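Long-range contacts in pyridine nucleotide-disulfide oxidoreductase-like protein (Myceliophthora thermophila, PDB 5MQ6), which catalyses Baeyer-Villiger oxidation of ketones, especially polycyclic ones, inserting a single oxygen atom next to the carbonyl to give esters or lactones, with FAD as cofactor: residues N182-D190 with G493-G501; F543-Q554 with M630-R641. All coordinates share one frame; numbering follows the deposited sequence.

Both contacts touch the FAD, but at different places and through different chemistry. In interaction 1 two parallel strands are joined mainly by backbone hydrogen bonds; one end reaches the adenine, while a stacked arginine and a salt bridge lie toward the exterior. Interaction 2 packs two helices side by side through methionine, valine, leucine and aromatic side chains, with a polar cluster at its C-terminal end, and helix 541-562 sends Leu545 toward the cofactor's pyrophosphate. Neither is wholly core: each is partly buried, but the touching residues of interaction 2 include none that is exposed, whereas interaction 1 has several. They share no secondary-structure element, and their centres are about 26 Å apart.

Interaction 1: residues N182-D190 with G493-G501; sequences NVKTIRWDD and GVDIYGRGG. With FAD (flavin-adenine dinucleotide), chain B.
Ile186 and Tyr497 stitch the strands together through their main chains. Ile186 N donates to Asp495 O (2.8 Å) and Ile186 O accepts from Tyr497 N (2.8 Å), so one residue straddles Ile496, the alternation of parallel pairing; Lys184 O with Asp495 N and Trp188 N with Tyr497 O extend it. Apolar contacts follow on the face of the two isoleucines, where branched side chains suit a buried sheet: Ile186 CD1 meets Val494 CG2, and Val183 CG1 lies 3.9 Å from Val494 CG1. Strand 495-497 thus runs parallel to one edge of strand 181-189, whose other edge pairs antiparallel with strand 194-201, in the sheet of the FAD-binding domain. At its inner end Val183 makes both its hydrogen bonds to the adenine through the backbone, N donating to FAD N1A (3.0 Å) and O accepting from FAD N6A (3.1 Å); its side chain packs beside N1A, and Val494 CG1 beside the amino group. On the opposite face, Arg187 bends at chi3 (-60°) and lays its guanidinium flat on the Tyr497 ring, centres 4.2 Å apart and planes at 18°; water 1 meets the guanidinium edge and bridges to Gly501 O. With an alanine in place of Tyr497, the Arg187 guanidinium would probably lose its stacking surface and turn more freely. Charge closes the far end: Asp190 OD1 forms a salt bridge with Arg499 NH1 (2.8 Å), and Asp190 OD2 accepts Gly500 N through its syn lone pair (3.1 Å). Gly500 has positive phi, readily adopted without a side chain, and Arg499 NE has a second acid, Glu570.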
loop_
_atom_site.group_PDB
_atom_site.type_symbol
_atom_site.label_atom_id
_atom_site.label_comp_id
_atom_site.label_asym_id
_atom_site.label_seq_id
_atom_site.Cartn_x
_atom_site.Cartn_y
_atom_site.Cartn_z
ATOM N N ASN A 182 8.479 15.352 -9.129
ATOM C CA ASN A 182 8.448 15.249 -7.707
ATOM C C ASN A 182 7.902 16.498 -7.093
ATOM O O ASN A 182 8.461 17.590 -7.245
ATOM C CB ASN A 182 9.850 14.971 -7.167
ATOM C CG ASN A 182 9.874 14.792 -5.643
ATOM O OD1 ASN A 182 8.950 14.221 -5.005
ATOM N ND2 ASN A 182 10.950 15.270 -5.036
ATOM N N VAL A 183 6.848 16.334 -6.314
ATOM C CA VAL A 183 6.293 17.441 -5.517
ATOM C C VAL A 183 7.056 17.488 -4.232
ATOM O O VAL A 183 7.208 16.459 -3.588
ATOM C CB VAL A 183 4.774 17.255 -5.220
ATOM C CG1 VAL A 183 4.246 18.454 -4.482
ATOM C CG2 VAL A 183 3.998 17.024 -6.520
ATOM N N LYS A 184 7.496 18.680 -3.826
ATOM C CA LYS A 184 8.277 18.846 -2.553
ATOM C C LYS A 184 7.544 19.595 -1.465
ATOM O O LYS A 184 7.696 19.287 -0.294
ATOM C CB LYS A 184 9.607 19.611 -2.837
ATOM C CG LYS A 184 10.564 18.806 -3.674
ATOM C CD LYS A 184 11.127 19.513 -4.886
ATOM C CE LYS A 184 12.345 20.375 -4.600
ATOM N NZ LYS A 184 12.516 21.603 -5.542
ATOM N N THR A 185 6.726 20.577 -1.851
ATOM C CA THR A 185 6.098 21.511 -0.952
ATOM C C THR A 185 4.733 21.833 -1.478
ATOM O O THR A 185 4.560 22.013 -2.680
ATOM C CB THR A 185 6.934 22.781 -0.917
ATOM O OG1 THR A 185 8.185 22.413 -0.368
ATOM C CG2 THR A 185 6.447 23.702 0.015
ATOM N N ILE A 186 3.773 21.948 -0.577
ATOM C CA ILE A 186 2.417 22.384 -0.899
ATOM C C ILE A 186 2.119 23.476 0.132
ATOM O O ILE A 186 2.131 23.256 1.356
ATOM C CB ILE A 186 1.516 21.172 -0.761
ATOM C CG1 ILE A 186 2.012 20.043 -1.684
ATOM C CG2 ILE A 186 0.076 21.525 -1.005
ATOM C CD1 ILE A 186 1.200 18.783 -1.519
ATOM N N ARG A 187 1.870 24.689 -0.351
ATOM C CA ARG A 187 1.783 25.826 0.511
ATOM C C ARG A 187 0.553 26.640 0.194
ATOM O O ARG A 187 0.384 27.066 -0.940
ATOM C CB ARG A 187 3.038 26.670 0.271
ATOM C CG ARG A 187 3.137 27.904 1.150
ATOM C CD ARG A 187 4.480 28.716 0.970
ATOM N NE ARG A 187 5.638 27.851 1.297
ATOM C CZ ARG A 187 6.146 27.656 2.517
ATOM N NH1 ARG A 187 5.656 28.261 3.612
ATOM N NH2 ARG A 187 7.142 26.834 2.643
ATOM N N TRP A 188 -0.281 26.891 1.200
ATOM C CA TRP A 188 -1.478 27.711 1.042
ATOM C C TRP A 188 -1.070 29.194 1.098
ATOM O O TRP A 188 -0.297 29.591 1.985
ATOM C CB TRP A 188 -2.420 27.488 2.204
ATOM C CG TRP A 188 -3.696 28.354 2.202
ATOM C CD1 TRP A 188 -4.019 29.304 3.055
ATOM C CD2 TRP A 188 -4.786 28.253 1.284
ATOM N NE1 TRP A 188 -5.247 29.835 2.758
ATOM C CE2 TRP A 188 -5.737 29.219 1.657
ATOM C CE3 TRP A 188 -5.045 27.442 0.188
ATOM C CZ2 TRP A 188 -6.917 29.389 0.993
ATOM C CZ3 TRP A 188 -6.241 27.640 -0.515
ATOM C CH2 TRP A 188 -7.142 28.564 -0.108
ATOM N N ASP A 189 -1.653 29.989 0.213
ATOM C CA ASP A 189 -1.423 31.414 0.160
ATOM C C ASP A 189 -2.686 32.149 0.614
ATOM O O ASP A 189 -3.641 32.193 -0.173
ATOM C CB ASP A 189 -1.065 31.746 -1.286
ATOM C CG ASP A 189 -0.632 33.182 -1.486
ATOM O OD1 ASP A 189 -0.989 34.091 -0.694
ATOM O OD2 ASP A 189 0.081 33.372 -2.495
ATOM N N ASP A 190 -2.678 32.709 1.871
ATOM C CA ASP A 190 -3.812 33.414 2.479
ATOM C C ASP A 190 -4.267 34.554 1.591
ATOM O O ASP A 190 -5.438 34.918 1.621
ATOM C CB ASP A 190 -3.545 33.927 3.920
ATOM C CG ASP A 190 -3.490 32.774 5.010
ATOM O OD1 ASP A 190 -4.557 32.149 5.315
ATOM O OD2 ASP A 190 -2.393 32.492 5.620
ATOM N N GLY A 493 5.916 12.567 1.295
ATOM C CA GLY A 493 7.267 13.061 1.071
ATOM C C GLY A 493 7.311 14.580 0.739
ATOM O O GLY A 493 8.246 15.054 0.068
ATOM N N VAL A 494 6.334 15.341 1.237
ATOM C CA VAL A 494 6.215 16.803 0.961
ATOM C C VAL A 494 6.161 17.539 2.259
ATOM O O VAL A 494 5.745 17.012 3.247
ATOM C CB VAL A 494 4.917 17.102 0.158
ATOM C CG1 VAL A 494 4.974 16.423 -1.220
ATOM C CG2 VAL A 494 3.660 16.542 0.870
ATOM N N ASP A 495 6.539 18.787 2.270
ATOM C CA ASP A 495 6.166 19.650 3.369
ATOM C C ASP A 495 4.855 20.322 2.969
ATOM O O ASP A 495 4.724 20.837 1.840
ATOM C CB ASP A 495 7.224 20.696 3.574
ATOM C CG ASP A 495 8.558 20.103 4.031
ATOM O OD1 ASP A 495 8.553 19.081 4.771
ATOM O OD2 ASP A 495 9.600 20.667 3.641
ATOM N N ILE A 496 3.926 20.381 3.921
ATOM C CA ILE A 496 2.605 20.971 3.691
ATOM C C ILE A 496 2.410 22.112 4.658
ATOM O O ILE A 496 2.460 21.877 5.876
ATOM C CB ILE A 496 1.459 19.940 3.836
ATOM C CG1 ILE A 496 1.685 18.819 2.835
ATOM C CG2 ILE A 496 0.082 20.577 3.515
ATOM C CD1 ILE A 496 0.655 17.737 2.725
ATOM N N TYR A 497 2.193 23.335 4.121
ATOM C CA TYR A 497 2.034 24.526 4.982
ATOM C C TYR A 497 0.671 25.102 4.679
ATOM O O TYR A 497 0.361 25.322 3.543
ATOM C CB TYR A 497 3.099 25.580 4.732
ATOM C CG TYR A 497 4.483 25.020 4.956
ATOM C CD1 TYR A 497 5.009 24.839 6.257
ATOM C CD2 TYR A 497 5.259 24.611 3.870
ATOM C CE1 TYR A 497 6.288 24.336 6.446
ATOM C CE2 TYR A 497 6.550 24.077 4.046
ATOM C CZ TYR A 497 7.054 23.949 5.335
ATOM O OH TYR A 497 8.311 23.415 5.439
ATOM N N GLY A 498 -0.132 25.345 5.696
ATOM C CA GLY A 498 -1.445 25.896 5.505
ATOM C C GLY A 498 -1.592 27.340 5.997
ATOM O O GLY A 498 -0.668 28.149 5.875
ATOM N N ARG A 499 -2.768 27.641 6.567
ATOM C CA ARG A 499 -3.037 28.967 7.121
ATOM C C ARG A 499 -1.947 29.389 8.123
ATOM O O ARG A 499 -1.523 28.618 8.977
ATOM C CB ARG A 499 -4.422 29.068 7.793
ATOM C CG ARG A 499 -5.588 28.914 6.846
ATOM C CD ARG A 499 -6.917 29.188 7.579
ATOM N NE ARG A 499 -7.947 29.346 6.583
ATOM C CZ ARG A 499 -8.095 30.405 5.748
ATOM N NH1 ARG A 499 -7.248 31.447 5.773
ATOM N NH2 ARG A 499 -9.096 30.413 4.855
ATOM N N GLY A 500 -1.542 30.643 8.020
ATOM C CA GLY A 500 -0.467 31.162 8.844
ATOM C C GLY A 500 0.853 30.482 8.656
ATOM O O GLY A 500 1.664 30.534 9.547
ATOM N N GLY A 501 1.084 29.834 7.524
ATOM C CA GLY A 501 2.313 29.047 7.352
ATOM C C GLY A 501 2.502 27.826 8.250
ATOM O O GLY A 501 3.582 27.206 8.228
HETATM P PA FAD B . 0.082 4.409 -5.893
HETATM O O1A FAD B . 1.240 4.186 -4.979
HETATM O O2A FAD B . -0.378 3.325 -6.852
HETATM O O5B FAD B . 0.392 5.716 -6.772
HETATM C C5B FAD B . 0.851 6.873 -6.157
HETATM C C4B FAD B . 1.846 7.544 -7.082
HETATM O O4B FAD B . 2.125 8.838 -6.515
HETATM C C3B FAD B . 3.188 6.837 -7.249
HETATM O O3B FAD B . 3.559 6.831 -8.603
HETATM C C2B FAD B . 4.140 7.684 -6.452
HETATM O O2B FAD B . 5.456 7.636 -6.948
HETATM C C1B FAD B . 3.509 9.052 -6.598
HETATM N N9A FAD B . 3.945 9.984 -5.587
HETATM C C8A FAD B . 3.918 9.794 -4.236
HETATM N N7A FAD B . 4.442 10.870 -3.659
HETATM C C5A FAD B . 4.832 11.757 -4.589
HETATM C C6A FAD B . 5.429 13.104 -4.561
HETATM N N6A FAD B . 5.790 13.760 -3.477
HETATM N N1A FAD B . 5.565 13.645 -5.744
HETATM C C2A FAD B . 5.245 13.018 -6.901
HETATM N N3A FAD B . 4.717 11.824 -7.042
HETATM C C4A FAD B . 4.517 11.148 -5.868
HETATM N N1 FAD B . -3.142 -3.607 -2.928
HETATM C C2 FAD B . -4.289 -4.353 -3.052
HETATM O O2 FAD B . -5.334 -3.981 -2.533
HETATM N N3 FAD B . -4.284 -5.501 -3.744
HETATM C C4 FAD B . -3.152 -5.935 -4.320
HETATM O O4 FAD B . -3.213 -6.986 -4.943
HETATM C C4X FAD B . -1.870 -5.213 -4.247
HETATM N N5 FAD B . -0.684 -5.635 -4.801
HETATM C C5X FAD B . 0.415 -4.856 -4.644
HETATM C C6 FAD B . 1.711 -5.282 -5.215
HETATM C C7 FAD B . 2.847 -4.369 -4.987
HETATM C C7M FAD B . 4.218 -4.700 -5.531
HETATM C C8 FAD B . 2.724 -3.103 -4.207
HETATM C C8M FAD B . 3.890 -2.146 -3.969
HETATM C C9 FAD B . 1.499 -2.744 -3.679
HETATM C C9A FAD B . 0.353 -3.568 -3.868
HETATM N N10 FAD B . -0.859 -3.162 -3.285
HETATM C C10 FAD B . -1.985 -3.964 -3.490
HETATM C "C1'" FAD B . -1.012 -1.874 -2.571
HETATM C "C2'" FAD B . -1.147 -0.770 -3.701
HETATM O "O2'" FAD B . -0.197 0.274 -3.445
HETATM C "C3'" FAD B . -2.591 -0.187 -3.878
HETATM O "O3'" FAD B . -3.488 -1.251 -4.207
HETATM C "C4'" FAD B . -2.814 0.826 -5.027
HETATM O "O4'" FAD B . -2.123 0.494 -6.312
HETATM C "C5'" FAD B . -2.439 2.245 -4.555
HETATM O "O5'" FAD B . -3.043 3.183 -5.499
HETATM P P FAD B . -2.667 4.726 -5.175
HETATM O O1P FAD B . -2.965 5.489 -6.517
HETATM O O2P FAD B . -3.349 5.060 -3.840
HETATM O O3P FAD B . -1.062 4.726 -4.811
HETATM O O HOH W 1 5.755 28.556 6.766
HETATM O O HOH W 2 1.117 28.521 3.827
#

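Interaction 2: residues F543-Q554 with M630-R641; sequences FTLDVGTEHIVQ and MASYMKLLQEYR. With FAD (flavin-adenine dinucleotide), chain B.
Met630 and Phe543 lie alongside each other, their side chains running in opposing senses. Met630 CB and CG both come closest to Phe543 CE2, CB at 3.9 Å; CG, anti to the backbone N (chi1 -178°), sits over the ring face, a CH-pi contact 3.8 Å from the Phe543 centroid. SD stands above the same face at a distance, 5.1 Å from the Phe543 centroid, a Met-aromatic contact, and also meets Val547 CG2 (4.2 Å); bends at chi2 and chi3 bring CE to Thr544 OG1 (3.6 Å). Methionine suits this path because its flexible, polarisable thioether can lie over an aromatic face and still bend on to Val547 and Thr544. Met634 SD comes to the edge of the ring, a second Met-aromatic contact. Val547 is a compact knob in the hole formed by Met630, Tyr633, Met634 and Leu637, as in the knobs-into-holes packing of nearly parallel helices, here 12° apart. Further along, Leu637 CD2 lies over the centre of the His551 ring, while Arg641 NH2 donates to His551 ND1 (3.0 Å) in the ring plane. Arg641 NH1 makes a longer salt bridge with Glu550 OE1 (3.5 Å), an acid that also pairs with Arg330. Because ND1 accepts and the neighbouring group is cationic, His551 is probably neutral, with its proton on NE2.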
loop_
_atom_site.group_PDB
_atom_site.type_symbol
_atom_site.label_atom_id
_atom_site.label_comp_id
_atom_site.label_asym_id
_atom_site.label_seq_id
_atom_site.Cartn_x
_atom_site.Cartn_y
_atom_site.Cartn_z
ATOM N N PHE A 543 -10.915 -0.955 -2.612
ATOM C CA PHE A 543 -12.161 -0.700 -1.962
ATOM C C PHE A 543 -12.057 0.594 -1.102
ATOM O O PHE A 543 -12.884 1.484 -1.141
ATOM C CB PHE A 543 -12.543 -1.964 -1.120
ATOM C CG PHE A 543 -13.859 -1.888 -0.424
ATOM C CD1 PHE A 543 -14.854 -0.939 -0.786
ATOM C CD2 PHE A 543 -14.116 -2.762 0.603
ATOM C CE1 PHE A 543 -16.058 -0.881 -0.122
ATOM C CE2 PHE A 543 -15.347 -2.700 1.291
ATOM C CZ PHE A 543 -16.328 -1.766 0.893
ATOM N N THR A 544 -11.026 0.669 -0.319
ATOM C CA THR A 544 -10.744 1.845 0.429
ATOM C C THR A 544 -10.707 3.126 -0.440
ATOM O O THR A 544 -11.292 4.130 -0.113
ATOM C CB THR A 544 -9.403 1.666 1.129
ATOM O OG1 THR A 544 -9.413 0.405 1.836
ATOM C CG2 THR A 544 -9.164 2.894 2.094
ATOM N N LEU A 545 -10.011 3.041 -1.534
ATOM C CA LEU A 545 -9.876 4.147 -2.469
ATOM C C LEU A 545 -11.194 4.505 -3.082
ATOM O O LEU A 545 -11.444 5.690 -3.253
ATOM C CB LEU A 545 -8.898 3.845 -3.599
ATOM C CG LEU A 545 -7.427 3.707 -3.234
ATOM C CD1 LEU A 545 -6.602 3.225 -4.435
ATOM C CD2 LEU A 545 -6.920 5.068 -2.828
ATOM N N ASP A 546 -12.008 3.494 -3.418
ATOM C CA ASP A 546 -13.381 3.685 -3.905
ATOM C C ASP A 546 -14.162 4.536 -2.894
ATOM O O ASP A 546 -14.584 5.695 -3.193
ATOM C CB ASP A 546 -14.034 2.310 -4.106
ATOM C CG ASP A 546 -15.505 2.381 -4.519
ATOM O OD1 ASP A 546 -16.052 3.489 -4.748
ATOM O OD2 ASP A 546 -16.161 1.304 -4.633
ATOM N N VAL A 547 -14.216 4.039 -1.678
ATOM C CA VAL A 547 -14.952 4.725 -0.592
ATOM C C VAL A 547 -14.437 6.137 -0.376
ATOM O O VAL A 547 -15.230 7.108 -0.323
ATOM C CB VAL A 547 -14.988 3.917 0.704
ATOM C CG1 VAL A 547 -15.522 4.751 1.877
ATOM C CG2 VAL A 547 -15.777 2.616 0.483
ATOM N N GLY A 548 -13.119 6.253 -0.291
ATOM C CA GLY A 548 -12.543 7.513 0.095
ATOM C C GLY A 548 -12.619 8.587 -1.002
ATOM O O GLY A 548 -12.958 9.724 -0.696
ATOM N N THR A 549 -12.281 8.235 -2.226
ATOM C CA THR A 549 -12.386 9.173 -3.333
ATOM C C THR A 549 -13.830 9.653 -3.548
ATOM O O THR A 549 -14.048 10.879 -3.720
ATOM C CB THR A 549 -11.756 8.665 -4.664
ATOM O OG1 THR A 549 -12.446 7.544 -5.116
ATOM C CG2 THR A 549 -10.192 8.410 -4.530
ATOM N N GLU A 550 -14.798 8.722 -3.443
ATOM C CA GLU A 550 -16.224 9.085 -3.504
ATOM C C GLU A 550 -16.622 10.070 -2.403
ATOM O O GLU A 550 -17.325 11.044 -2.678
ATOM C CB GLU A 550 -17.118 7.903 -3.328
ATOM C CG GLU A 550 -18.615 8.255 -3.390
ATOM C CD GLU A 550 -19.474 7.042 -3.237
ATOM O OE1 GLU A 550 -19.446 6.370 -2.186
ATOM O OE2 GLU A 550 -20.206 6.746 -4.167
ATOM N N HIS A 551 -16.215 9.820 -1.151
ATOM C CA HIS A 551 -16.570 10.774 -0.122
ATOM C C HIS A 551 -15.989 12.175 -0.400
ATOM O O HIS A 551 -16.686 13.174 -0.257
ATOM C CB HIS A 551 -16.010 10.259 1.209
ATOM C CG HIS A 551 -16.381 11.082 2.370
ATOM N ND1 HIS A 551 -17.699 11.343 2.719
ATOM C CD2 HIS A 551 -15.612 11.750 3.250
ATOM C CE1 HIS A 551 -17.718 12.137 3.774
ATOM N NE2 HIS A 551 -16.463 12.402 4.108
ATOM N N ILE A 552 -14.690 12.227 -0.713
ATOM C CA ILE A 552 -14.007 13.495 -0.930
ATOM C C ILE A 552 -14.735 14.274 -2.058
ATOM O O ILE A 552 -15.062 15.467 -1.922
ATOM C CB ILE A 552 -12.512 13.260 -1.230
ATOM C CG1 ILE A 552 -11.832 12.775 0.065
ATOM C CG2 ILE A 552 -11.861 14.557 -1.725
ATOM C CD1 ILE A 552 -10.424 12.228 -0.068
ATOM N N VAL A 553 -14.984 13.605 -3.181
ATOM C CA VAL A 553 -15.554 14.280 -4.386
ATOM C C VAL A 553 -16.989 14.711 -4.092
ATOM O O VAL A 553 -17.452 15.836 -4.500
ATOM C CB VAL A 553 -15.424 13.408 -5.675
ATOM C CG1 VAL A 553 -16.231 14.021 -6.791
ATOM C CG2 VAL A 553 -13.938 13.321 -6.086
ATOM N N GLN A 554 -17.715 13.878 -3.321
ATOM C CA GLN A 554 -19.063 14.261 -2.965
ATOM C C GLN A 554 -19.147 15.459 -1.970
ATOM O O GLN A 554 -20.033 16.300 -2.096
ATOM C CB GLN A 554 -19.869 13.053 -2.471
ATOM C CG GLN A 554 -20.117 12.064 -3.582
ATOM C CD GLN A 554 -20.978 12.645 -4.708
ATOM O OE1 GLN A 554 -21.982 13.278 -4.438
ATOM N NE2 GLN A 554 -20.584 12.463 -5.921
ATOM N N MET A 630 -14.619 -1.636 7.101
ATOM C CA MET A 630 -14.879 -0.716 5.978
ATOM C C MET A 630 -16.389 -0.465 5.734
ATOM O O MET A 630 -16.825 0.681 5.531
ATOM C CB MET A 630 -14.148 -1.142 4.698
ATOM C CG MET A 630 -14.377 -0.153 3.549
ATOM S SD MET A 630 -13.562 1.473 3.824
ATOM C CE MET A 630 -11.953 1.086 4.316
ATOM N N ALA A 631 -17.217 -1.503 5.791
ATOM C CA ALA A 631 -18.644 -1.311 5.473
ATOM C C ALA A 631 -19.266 -0.301 6.420
ATOM O O ALA A 631 -20.078 0.547 6.014
ATOM C CB ALA A 631 -19.456 -2.654 5.582
ATOM N N SER A 632 -18.925 -0.455 7.711
ATOM C CA SER A 632 -19.435 0.441 8.761
ATOM C C SER A 632 -18.979 1.933 8.557
ATOM O O SER A 632 -19.785 2.830 8.580
ATOM C CB SER A 632 -18.962 -0.067 10.109
ATOM O OG SER A 632 -19.389 0.820 11.138
ATOM N N TYR A 633 -17.705 2.164 8.320
ATOM C CA TYR A 633 -17.190 3.469 7.955
ATOM C C TYR A 633 -17.936 4.074 6.707
ATOM O O TYR A 633 -18.418 5.260 6.710
ATOM C CB TYR A 633 -15.676 3.318 7.745
ATOM C CG TYR A 633 -14.940 4.512 7.188
ATOM C CD1 TYR A 633 -14.921 5.705 7.874
ATOM C CD2 TYR A 633 -14.252 4.427 5.970
ATOM C CE1 TYR A 633 -14.195 6.791 7.420
ATOM C CE2 TYR A 633 -13.522 5.481 5.447
ATOM C CZ TYR A 633 -13.511 6.692 6.171
ATOM O OH TYR A 633 -12.812 7.752 5.702
ATOM N N MET A 634 -18.038 3.241 5.665
ATOM C CA MET A 634 -18.755 3.633 4.453
ATOM C C MET A 634 -20.164 4.108 4.711
ATOM O O MET A 634 -20.595 5.126 4.143
ATOM C CB MET A 634 -18.809 2.464 3.473
ATOM C CG MET A 634 -19.520 2.702 2.152
ATOM S SD MET A 634 -19.597 1.140 1.225
ATOM C CE MET A 634 -20.968 0.463 2.170
ATOM N N LYS A 635 -20.907 3.294 5.447
ATOM C CA LYS A 635 -22.288 3.643 5.811
ATOM C C LYS A 635 -22.323 4.984 6.614
ATOM O O LYS A 635 -23.175 5.833 6.397
ATOM C CB LYS A 635 -22.953 2.488 6.582
ATOM C CG LYS A 635 -24.237 2.868 7.342
ATOM C CD LYS A 635 -25.428 3.274 6.448
ATOM C CE LYS A 635 -26.715 2.489 6.776
ATOM N NZ LYS A 635 -27.558 2.262 5.559
ATOM N N LEU A 636 -21.402 5.140 7.539
ATOM C CA LEU A 636 -21.283 6.372 8.332
ATOM C C LEU A 636 -21.112 7.602 7.413
ATOM O O LEU A 636 -21.749 8.583 7.614
ATOM C CB LEU A 636 -20.130 6.255 9.325
ATOM C CG LEU A 636 -19.879 7.486 10.262
ATOM C CD1 LEU A 636 -19.095 7.057 11.469
ATOM C CD2 LEU A 636 -19.018 8.525 9.592
ATOM N N LEU A 637 -20.261 7.491 6.368
ATOM C CA LEU A 637 -20.059 8.555 5.448
ATOM C C LEU A 637 -21.291 8.855 4.642
ATOM O O LEU A 637 -21.643 10.026 4.449
ATOM C CB LEU A 637 -18.864 8.270 4.492
ATOM C CG LEU A 637 -17.522 8.067 5.231
ATOM C CD1 LEU A 637 -16.476 7.731 4.195
ATOM C CD2 LEU A 637 -17.005 9.215 6.079
ATOM N N GLN A 638 -21.975 7.794 4.209
ATOM C CA GLN A 638 -23.219 7.948 3.425
ATOM C C GLN A 638 -24.220 8.723 4.260
ATOM O O GLN A 638 -24.763 9.724 3.799
ATOM C CB GLN A 638 -23.843 6.589 3.024
ATOM C CG GLN A 638 -23.037 5.865 1.969
ATOM C CD GLN A 638 -23.377 4.397 1.785
ATOM O OE1 GLN A 638 -24.054 3.807 2.627
ATOM N NE2 GLN A 638 -22.881 3.789 0.665
ATOM N N GLU A 639 -24.384 8.327 5.517
ATOM C CA GLU A 639 -25.341 9.069 6.345
ATOM C C GLU A 639 -24.922 10.534 6.554
ATOM O O GLU A 639 -25.751 11.442 6.569
ATOM C CB GLU A 639 -25.579 8.373 7.671
ATOM C CG GLU A 639 -26.235 7.002 7.435
ATOM C CD GLU A 639 -26.256 6.130 8.685
ATOM O OE1 GLU A 639 -25.620 6.451 9.720
ATOM O OE2 GLU A 639 -26.941 5.102 8.651
ATOM N N TYR A 640 -23.627 10.740 6.702
ATOM C CA TYR A 640 -23.103 12.069 6.908
ATOM C C TYR A 640 -23.382 13.048 5.709
ATOM O O TYR A 640 -23.660 14.263 5.891
ATOM C CB TYR A 640 -21.634 11.979 7.262
ATOM C CG TYR A 640 -20.934 13.333 7.273
ATOM C CD1 TYR A 640 -20.419 13.881 6.115
ATOM C CD2 TYR A 640 -20.816 14.038 8.421
ATOM C CE1 TYR A 640 -19.797 15.115 6.101
ATOM C CE2 TYR A 640 -20.174 15.267 8.481
ATOM C CZ TYR A 640 -19.669 15.809 7.294
ATOM O OH TYR A 640 -19.094 17.019 7.336
ATOM N N ARG A 641 -23.328 12.498 4.504
ATOM C CA ARG A 641 -23.447 13.293 3.315
ATOM C C ARG A 641 -24.905 13.537 2.965
ATOM O O ARG A 641 -25.208 14.419 2.193
ATOM C CB ARG A 641 -22.781 12.571 2.162
ATOM C CG ARG A 641 -21.253 12.481 2.247
ATOM C CD ARG A 641 -20.662 12.174 0.884
ATOM N NE ARG A 641 -21.140 10.922 0.296
ATOM C CZ ARG A 641 -20.643 9.695 0.537
ATOM N NH1 ARG A 641 -21.134 8.658 -0.086
ATOM N NH2 ARG A 641 -19.620 9.483 1.314
HETATM P PA FAD B . 0.082 4.409 -5.893
HETATM O O1A FAD B . 1.240 4.186 -4.979
HETATM O O2A FAD B . -0.378 3.325 -6.852
HETATM O O5B FAD B . 0.392 5.716 -6.772
HETATM C C5B FAD B . 0.851 6.873 -6.157
HETATM C C4B FAD B . 1.846 7.544 -7.082
HETATM O O4B FAD B . 2.125 8.838 -6.515
HETATM C C3B FAD B . 3.188 6.837 -7.249
HETATM O O3B FAD B . 3.559 6.831 -8.603
HETATM C C2B FAD B . 4.140 7.684 -6.452
HETATM O O2B FAD B . 5.456 7.636 -6.948
HETATM C C1B FAD B . 3.509 9.052 -6.598
HETATM N N9A FAD B . 3.945 9.984 -5.587
HETATM C C8A FAD B . 3.918 9.794 -4.236
HETATM N N7A FAD B . 4.442 10.870 -3.659
HETATM C C5A FAD B . 4.832 11.757 -4.589
HETATM C C6A FAD B . 5.429 13.104 -4.561
HETATM N N6A FAD B . 5.790 13.760 -3.477
HETATM N N1A FAD B . 5.565 13.645 -5.744
HETATM C C2A FAD B . 5.245 13.018 -6.901
HETATM N N3A FAD B . 4.717 11.824 -7.042
HETATM C C4A FAD B . 4.517 11.148 -5.868
HETATM N N1 FAD B . -3.142 -3.607 -2.928
HETATM C C2 FAD B . -4.289 -4.353 -3.052
HETATM O O2 FAD B . -5.334 -3.981 -2.533
HETATM N N3 FAD B . -4.284 -5.501 -3.744
HETATM C C4 FAD B . -3.152 -5.935 -4.320
HETATM O O4 FAD B . -3.213 -6.986 -4.943
HETATM C C4X FAD B . -1.870 -5.213 -4.247
HETATM N N5 FAD B . -0.684 -5.635 -4.801
HETATM C C5X FAD B . 0.415 -4.856 -4.644
HETATM C C6 FAD B . 1.711 -5.282 -5.215
HETATM C C7 FAD B . 2.847 -4.369 -4.987
HETATM C C7M FAD B . 4.218 -4.700 -5.531
HETATM C C8 FAD B . 2.724 -3.103 -4.207
HETATM C C8M FAD B . 3.890 -2.146 -3.969
HETATM C C9 FAD B . 1.499 -2.744 -3.679
HETATM C C9A FAD B . 0.353 -3.568 -3.868
HETATM N N10 FAD B . -0.859 -3.162 -3.285
HETATM C C10 FAD B . -1.985 -3.964 -3.490
HETATM C "C1'" FAD B . -1.012 -1.874 -2.571
HETATM C "C2'" FAD B . -1.147 -0.770 -3.701
HETATM O "O2'" FAD B . -0.197 0.274 -3.445
HETATM C "C3'" FAD B . -2.591 -0.187 -3.878
HETATM O "O3'" FAD B . -3.488 -1.251 -4.207
HETATM C "C4'" FAD B . -2.814 0.826 -5.027
HETATM O "O4'" FAD B . -2.123 0.494 -6.312
HETATM C "C5'" FAD B . -2.439 2.245 -4.555
HETATM O "O5'" FAD B . -3.043 3.183 -5.499
HETATM P P FAD B . -2.667 4.726 -5.175
HETATM O O1P FAD B . -2.965 5.489 -6.517
HETATM O O2P FAD B . -3.349 5.060 -3.840
HETATM O O3P FAD B . -1.062 4.726 -4.811
HETATM O O HOH W 3 -18.050 6.883 0.097
HETATM O O HOH W 4 -21.580 5.265 -1.358
#